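Local coordinates for protein glutamate--tRNA ligase, cytoplasmic (Saccharomyces cerevisiae, PDB 2HRA) that attaches glutamate to tRNA(Glu) in an ATP-dependent two-step reaction, this chain being its N-terminal GST-like domain, through which it associates with the cofactor Arc1p, at residues V32-L37 / A145-G150; A94-L99 / E117-Q122; A141-L146 / L170-P175. One frame throughout, in Å; residues are numbered along the deposited sequence.

Overall arrangement
Three contacts show how the chemistry of packing varies with place in a GST-like fold. Interaction 1 lies about 5 Å from the centre of the chain, centre to centre, yet is only partly buried; it joins the first helix after strand 21-26 to the end of helix 137-148 through a ring face, an arginine chain and a bridging water. Interaction 3 uses the same helix, is buried, and turns a tryptophan toward helix 162-172. Interaction 2, about 14 Å from that centre, is partly buried, with T118 exposed, and pairs two neighbouring helices through another tryptophan. It meets the other two where L119 CD2 and L146 CD1 are 4.1 Å apart. No direct hydrogen bond crosses any of the three segment pairs.

Interaction 1: residues V32-L37 / A145-G150; sequences VAYAEL and ALRSNG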
# COMPACT_ATOMS: atom_id res chain seq x y z
N VAL A 32 -7.02 2.81 -5.52
CA VAL A 32 -6.97 3.30 -4.14
C VAL A 32 -5.55 3.26 -3.57
O VAL A 32 -4.81 2.29 -3.79
CB VAL A 32 -7.97 2.48 -3.27
CG1 VAL A 32 -7.85 2.85 -1.76
CG2 VAL A 32 -9.41 2.68 -3.77
N ALA A 33 -5.19 4.32 -2.84
CA ALA A 33 -3.85 4.52 -2.31
C ALA A 33 -3.58 3.67 -1.07
O ALA A 33 -3.25 4.19 0.01
CB ALA A 33 -3.63 5.99 -2.02
N TYR A 34 -3.70 2.36 -1.21
CA TYR A 34 -3.52 1.46 -0.06
C TYR A 34 -2.10 1.55 0.47
O TYR A 34 -1.90 1.57 1.68
CB TYR A 34 -3.92 0.00 -0.40
CG TYR A 34 -5.41 -0.22 -0.47
CD1 TYR A 34 -6.04 -0.46 -1.69
CD2 TYR A 34 -6.20 -0.11 0.65
CE1 TYR A 34 -7.39 -0.64 -1.76
CE2 TYR A 34 -7.60 -0.29 0.57
CZ TYR A 34 -8.17 -0.54 -0.62
OH TYR A 34 -9.54 -0.71 -0.74
N ALA A 35 -1.12 1.60 -0.41
CA ALA A 35 0.26 1.59 0.03
C ALA A 35 0.56 2.76 0.96
O ALA A 35 1.21 2.60 1.99
CB ALA A 35 1.19 1.63 -1.15
N GLU A 36 0.05 3.93 0.56
CA GLU A 36 0.19 5.19 1.24
C GLU A 36 -0.52 5.12 2.55
O GLU A 36 0.04 5.50 3.58
CB GLU A 36 -0.41 6.33 0.40
CG GLU A 36 0.40 6.68 -0.87
CD GLU A 36 0.09 5.76 -2.10
OE1 GLU A 36 -0.67 4.79 -1.98
OE2 GLU A 36 0.61 6.03 -3.21
N LEU A 37 -1.75 4.63 2.55
CA LEU A 37 -2.50 4.47 3.79
C LEU A 37 -1.81 3.52 4.77
O LEU A 37 -1.79 3.80 5.97
CB LEU A 37 -3.93 4.01 3.52
CG LEU A 37 -4.84 3.66 4.72
CD1 LEU A 37 -5.25 4.85 5.57
CD2 LEU A 37 -6.09 2.97 4.17
N ALA A 145 -0.27 -2.20 -3.65
CA ALA A 145 -0.51 -2.29 -5.09
C ALA A 145 -1.42 -3.49 -5.41
O ALA A 145 -2.39 -3.36 -6.16
CB ALA A 145 0.82 -2.38 -5.86
N LEU A 146 -1.12 -4.66 -4.85
CA LEU A 146 -1.94 -5.86 -5.17
C LEU A 146 -3.35 -5.80 -4.56
O LEU A 146 -4.34 -6.26 -5.18
CB LEU A 146 -1.20 -7.16 -4.77
CG LEU A 146 0.14 -7.42 -5.50
CD1 LEU A 146 0.85 -8.63 -4.86
CD2 LEU A 146 -0.03 -7.65 -6.99
N ARG A 147 -3.47 -5.19 -3.38
CA ARG A 147 -4.77 -4.95 -2.76
C ARG A 147 -5.62 -4.10 -3.69
O ARG A 147 -6.82 -4.32 -3.82
CB ARG A 147 -4.65 -4.26 -1.39
CG ARG A 147 -5.96 -4.05 -0.63
CD ARG A 147 -6.74 -5.37 -0.54
NE ARG A 147 -8.05 -5.24 0.08
CZ ARG A 147 -9.17 -4.96 -0.57
NH1 ARG A 147 -9.17 -4.74 -1.88
NH2 ARG A 147 -10.29 -4.87 0.11
N SER A 148 -5.00 -3.14 -4.35
CA SER A 148 -5.75 -2.21 -5.21
C SER A 148 -6.16 -2.90 -6.53
O SER A 148 -7.11 -2.46 -7.19
CB SER A 148 -4.91 -0.96 -5.51
OG SER A 148 -4.06 -1.16 -6.65
N ASN A 149 -5.46 -3.96 -6.92
CA ASN A 149 -5.60 -4.58 -8.25
C ASN A 149 -6.33 -5.90 -8.21
O ASN A 149 -5.74 -6.94 -7.91
CB ASN A 149 -4.23 -4.80 -8.86
CG ASN A 149 -4.27 -5.16 -10.31
OD1 ASN A 149 -3.28 -4.93 -11.01
ND2 ASN A 149 -5.39 -5.71 -10.79
N GLY A 150 -7.61 -5.86 -8.57
CA GLY A 150 -8.51 -7.00 -8.50
C GLY A 150 -8.16 -8.14 -9.44
O GLY A 150 -8.60 -9.27 -9.23
O HOH W 1 -8.38 0.03 -5.87
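R147 sets its CG over the ring of Y34, joining the start of helix 34-46, in the thioredoxin-like half of the GST fold, to the end of helix 137-148 in the helical half. R147 CB reaches only the rim, 4.1 Å from Y34 CD1. R147 CG does most of the work: chi1 of -176° sets it anti to the backbone N, and it comes to rest over the middle of the Y34 ring, 3.8 Å from the centroid and 12° off the normal, a CH-pi contact. Beyond the bend at chi2, CD and NE run on toward the phenol end, farther from the ring plane and without close contact to it. The R147 guanidinium then arrives with Y34 OH 4.0 Å above its plane, offset toward the rim, the two planes 24° apart. That hydroxyl has a weak hydrogen bond to H181, which R147 also touches. V32 CG1 lies against the opposite face of the Y34 ring, 3.5 Å above the plane and offset toward the rim.

Beside it, S148 CB packs 3.7 Å from V32 O, while S148 OG turns back to its own helix and donates to A145 O at 2.8 Å. A water spans the gap, accepting from V32 N and donating to S148 O at 3.1 Å. Between these segments, then, the two halves of the fold meet by dispersion and CH-pi packing, and their polar link is a single water rather than a direct bond.

Interaction 2: residues A94-L99 / E117-Q122; sequences AKWVNL and ETLDSQ
W96 and the face of helix 109-122 formed by T118, L119 and Q122 illustrate how one large side chain can bridge a wide helix pair. Helices 90-104 and 109-122 form an antiparallel helical hairpin in the all-helical half of the GST fold; the short segment axes run at 143° and approach no closer than 12.2 Å. Taken in sequence, T118 comes first. Its carbonyl O lies in the plane of the indole at the edge, 4.0 Å from W96 CH2, and its CG2 touches the same carbon; that carbonyl is already the acceptor for Q122 N within the helix. L119 follows, meeting the six-membered ring through CD1, 3.9 Å from W96 CZ3. I129 and W167 also touch this leucine, which therefore joins the hairpin to the rest of the helical bundle. One turn after T118, Q122 closes the row. Its place on the backbone alone brings Q122 CB within 3.6 Å of W96 CH2; from there CG, anti to the backbone N (chi1 -176°), runs on across the far end of the indole, and the bend at chi2 keeps Q122 CD beside the ring, 3.5 Å from W96 CZ2. An alanine in place of W96 would be likely to open a gap between the two helices and deprive L119 CD1 and the Q122 chain of their shared surface. The amide of Q122 is inclined 45° to the indole and its NE2 bonds to I129 O, while Q122 CG sits 3.4 Å from W96 CZ2.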
# COMPACT_ATOMS: atom_id res chain seq x y z
N ALA A 94 13.83 1.03 -3.51
CA ALA A 94 13.30 1.75 -4.68
C ALA A 94 12.93 0.85 -5.84
O ALA A 94 11.94 1.10 -6.51
CB ALA A 94 14.28 2.80 -5.15
N LYS A 95 13.70 -0.20 -6.12
CA LYS A 95 13.35 -1.13 -7.22
C LYS A 95 11.99 -1.76 -7.02
O LYS A 95 11.24 -1.97 -7.97
CB LYS A 95 14.33 -2.29 -7.32
CG LYS A 95 15.76 -1.95 -7.68
CD LYS A 95 16.53 -3.18 -8.18
CE LYS A 95 16.03 -4.56 -7.60
NZ LYS A 95 15.04 -5.31 -8.47
N TRP A 96 11.69 -2.12 -5.78
CA TRP A 96 10.49 -2.87 -5.51
C TRP A 96 9.32 -1.92 -5.35
O TRP A 96 8.22 -2.23 -5.72
CB TRP A 96 10.67 -3.79 -4.29
CG TRP A 96 11.58 -4.90 -4.62
CD1 TRP A 96 12.90 -5.01 -4.29
CD2 TRP A 96 11.26 -6.07 -5.39
NE1 TRP A 96 13.42 -6.17 -4.82
CE2 TRP A 96 12.42 -6.84 -5.49
CE3 TRP A 96 10.09 -6.54 -5.99
CZ2 TRP A 96 12.46 -8.06 -6.18
CZ3 TRP A 96 10.12 -7.73 -6.67
CH2 TRP A 96 11.30 -8.48 -6.77
N VAL A 97 9.56 -0.76 -4.80
CA VAL A 97 8.54 0.29 -4.79
C VAL A 97 8.19 0.72 -6.21
O VAL A 97 7.03 0.92 -6.51
CB VAL A 97 9.01 1.49 -4.01
CG1 VAL A 97 8.00 2.62 -4.17
CG2 VAL A 97 9.18 1.07 -2.54
N ASN A 98 9.20 0.85 -7.07
CA ASN A 98 8.95 1.12 -8.49
C ASN A 98 8.11 0.04 -9.15
O ASN A 98 7.16 0.34 -9.89
CB ASN A 98 10.28 1.25 -9.24
CG ASN A 98 11.02 2.53 -8.90
OD1 ASN A 98 10.42 3.52 -8.45
ND2 ASN A 98 12.33 2.53 -9.11
N LEU A 99 8.44 -1.23 -8.92
CA LEU A 99 7.65 -2.33 -9.48
C LEU A 99 6.19 -2.25 -9.05
O LEU A 99 5.27 -2.44 -9.85
CB LEU A 99 8.22 -3.70 -9.06
CG LEU A 99 7.46 -4.88 -9.70
CD1 LEU A 99 7.71 -4.96 -11.21
CD2 LEU A 99 7.79 -6.20 -9.03
N GLU A 117 5.55 -12.96 -11.33
CA GLU A 117 6.54 -14.04 -11.37
C GLU A 117 7.84 -13.57 -10.75
O GLU A 117 8.51 -14.31 -10.03
CB GLU A 117 6.80 -14.50 -12.79
CG GLU A 117 7.81 -15.64 -12.95
CD GLU A 117 7.57 -16.82 -12.02
OE1 GLU A 117 6.41 -17.28 -11.98
OE2 GLU A 117 8.53 -17.27 -11.33
N THR A 118 8.19 -12.33 -11.08
CA THR A 118 9.39 -11.73 -10.52
C THR A 118 9.34 -11.67 -8.99
O THR A 118 10.33 -12.00 -8.31
CB THR A 118 9.60 -10.33 -11.12
OG1 THR A 118 9.75 -10.47 -12.53
CG2 THR A 118 10.85 -9.68 -10.54
N LEU A 119 8.20 -11.21 -8.46
CA LEU A 119 7.99 -11.12 -7.02
C LEU A 119 7.96 -12.53 -6.36
O LEU A 119 8.52 -12.77 -5.28
CB LEU A 119 6.68 -10.38 -6.74
CG LEU A 119 6.25 -10.10 -5.29
CD1 LEU A 119 7.37 -9.33 -4.47
CD2 LEU A 119 4.89 -9.36 -5.23
N ASP A 120 7.28 -13.46 -7.02
CA ASP A 120 7.24 -14.86 -6.55
C ASP A 120 8.64 -15.47 -6.42
O ASP A 120 8.97 -16.12 -5.39
CB ASP A 120 6.37 -15.70 -7.46
CG ASP A 120 5.94 -17.04 -6.85
OD1 ASP A 120 5.09 -17.05 -5.93
OD2 ASP A 120 6.40 -18.11 -7.33
N SER A 121 9.49 -15.24 -7.43
CA SER A 121 10.84 -15.80 -7.42
C SER A 121 11.63 -15.15 -6.30
O SER A 121 12.38 -15.82 -5.61
CB SER A 121 11.56 -15.60 -8.77
OG SER A 121 10.97 -16.35 -9.82
N GLN A 122 11.44 -13.85 -6.13
CA GLN A 122 12.06 -13.09 -5.05
C GLN A 122 11.69 -13.64 -3.66
O GLN A 122 12.52 -13.69 -2.75
CB GLN A 122 11.66 -11.63 -5.17
CG GLN A 122 12.36 -10.72 -4.12
CD GLN A 122 13.87 -10.62 -4.29
OE1 GLN A 122 14.43 -10.91 -5.34
NE2 GLN A 122 14.55 -10.15 -3.23

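Interaction 3: residues A141-L146 / L170-P175; sequences ACWGAL and LLEMDP
W143 NE1 is the polar centre of this contact: it is hydrogen-bonded to Y168 O, one turn before L171 and E172 on helix 162-172, and it lies 3.6 Å from L171 CB. E172 N lies 3.8 Å from W143 NE1 without a hydrogen bond. Helices 137-148 and 162-172 pack here in the all-helical half of the GST-like fold. The indole reaches across from the first of them because chi1 of -161° puts CG anti to the backbone N, directing the ring at the neighbouring helix. Its five-membered ring makes the shortest approach, W143 CD1 to L171 CB at 3.5 Å, with L171 CD1 joining in at 3.8 Å from W143 CD1. The leucine and the indole pass each other in opposite directions, meeting alongside. Further along, the E172 and W143 side chains cross at about a right angle, with E172 CB 3.8 Å from W143 CZ2, and the extended glutamate chain carries its carboxylate onward, turned 70° from the indole plane.

Other aromatic groups complete the setting, since Y168 stacks on W143 and F177 meets it edge-to-face. Segment 170-175 belongs to a region that interacts with Arc1p; within it L171 is buried and its neighbour E172 is exposed. The implication is a buried indole that needs no polar partner from segment 170-175: with the N-H satisfied by Y168 O, the rest of the contact is apolar packing against the Arc1p-binding region.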
# COMPACT_ATOMS: atom_id res chain seq x y z
N ALA A 141 4.56 -1.26 -0.30
CA ALA A 141 4.21 -0.81 -1.62
C ALA A 141 3.65 -1.94 -2.46
O ALA A 141 2.64 -1.74 -3.17
CB ALA A 141 5.43 -0.16 -2.30
N CYS A 142 4.26 -3.14 -2.41
CA CYS A 142 3.78 -4.25 -3.23
C CYS A 142 2.47 -4.80 -2.70
O CYS A 142 1.59 -5.16 -3.50
CB CYS A 142 4.84 -5.35 -3.38
SG CYS A 142 6.31 -4.83 -4.32
N TRP A 143 2.30 -4.82 -1.39
CA TRP A 143 1.05 -5.31 -0.83
C TRP A 143 -0.11 -4.39 -1.17
O TRP A 143 -1.17 -4.84 -1.62
CB TRP A 143 1.11 -5.48 0.67
CG TRP A 143 0.02 -6.39 1.20
CD1 TRP A 143 0.13 -7.71 1.43
CD2 TRP A 143 -1.33 -6.03 1.58
NE1 TRP A 143 -1.05 -8.21 1.92
CE2 TRP A 143 -1.96 -7.20 2.01
CE3 TRP A 143 -2.07 -4.83 1.57
CZ2 TRP A 143 -3.30 -7.22 2.44
CZ3 TRP A 143 -3.37 -4.85 2.00
CH2 TRP A 143 -3.98 -6.04 2.45
N GLY A 144 0.09 -3.10 -0.96
CA GLY A 144 -0.90 -2.08 -1.32
C GLY A 144 -1.27 -2.12 -2.78
O GLY A 144 -2.45 -2.11 -3.14
N ALA A 145 -0.27 -2.20 -3.65
CA ALA A 145 -0.51 -2.29 -5.09
C ALA A 145 -1.42 -3.49 -5.41
O ALA A 145 -2.39 -3.36 -6.16
CB ALA A 145 0.82 -2.38 -5.86
N LEU A 146 -1.12 -4.66 -4.85
CA LEU A 146 -1.94 -5.86 -5.17
C LEU A 146 -3.35 -5.80 -4.56
O LEU A 146 -4.34 -6.26 -5.18
CB LEU A 146 -1.20 -7.16 -4.77
CG LEU A 146 0.14 -7.42 -5.50
CD1 LEU A 146 0.85 -8.63 -4.86
CD2 LEU A 146 -0.03 -7.65 -6.99
N LEU A 170 0.18 -13.66 4.86
CA LEU A 170 0.90 -13.33 6.08
C LEU A 170 0.60 -11.89 6.44
O LEU A 170 0.08 -11.60 7.53
CB LEU A 170 2.41 -13.51 5.89
CG LEU A 170 3.25 -13.18 7.13
CD1 LEU A 170 2.83 -14.02 8.36
CD2 LEU A 170 4.70 -13.37 6.76
N LEU A 171 0.91 -10.98 5.51
CA LEU A 171 0.70 -9.56 5.74
C LEU A 171 -0.78 -9.20 5.98
O LEU A 171 -1.07 -8.35 6.82
CB LEU A 171 1.31 -8.72 4.60
CG LEU A 171 2.84 -8.71 4.61
CD1 LEU A 171 3.40 -8.12 3.33
CD2 LEU A 171 3.40 -7.96 5.84
N GLU A 172 -1.69 -9.86 5.28
CA GLU A 172 -3.12 -9.62 5.47
C GLU A 172 -3.59 -9.92 6.91
O GLU A 172 -4.46 -9.22 7.42
CB GLU A 172 -3.93 -10.44 4.45
CG GLU A 172 -5.42 -10.19 4.46
CD GLU A 172 -6.14 -11.12 3.51
OE1 GLU A 172 -6.88 -10.62 2.64
OE2 GLU A 172 -5.97 -12.36 3.62
N MET A 173 -3.01 -10.92 7.57
CA MET A 173 -3.33 -11.21 8.97
C MET A 173 -2.84 -10.13 9.97
O MET A 173 -3.21 -10.15 11.14
CB MET A 173 -2.74 -12.56 9.39
CG MET A 173 -3.34 -13.76 8.68
SD MET A 173 -2.58 -15.34 9.16
CE MET A 173 -0.83 -15.06 8.86
N ASP A 174 -2.00 -9.22 9.50
CA ASP A 174 -1.54 -8.09 10.26
C ASP A 174 -2.56 -6.96 9.99
O ASP A 174 -2.61 -6.43 8.88
CB ASP A 174 -0.14 -7.71 9.77
CG ASP A 174 0.51 -6.60 10.58
OD1 ASP A 174 -0.22 -5.84 11.22
OD2 ASP A 174 1.77 -6.47 10.54
N PRO A 175 -3.34 -6.57 11.02
CA PRO A 175 -4.40 -5.55 10.88
C PRO A 175 -3.95 -4.25 10.21
O PRO A 175 -4.75 -3.58 9.51
CB PRO A 175 -4.78 -5.24 12.33
CG PRO A 175 -4.33 -6.37 13.12
CD PRO A 175 -3.22 -7.04 12.41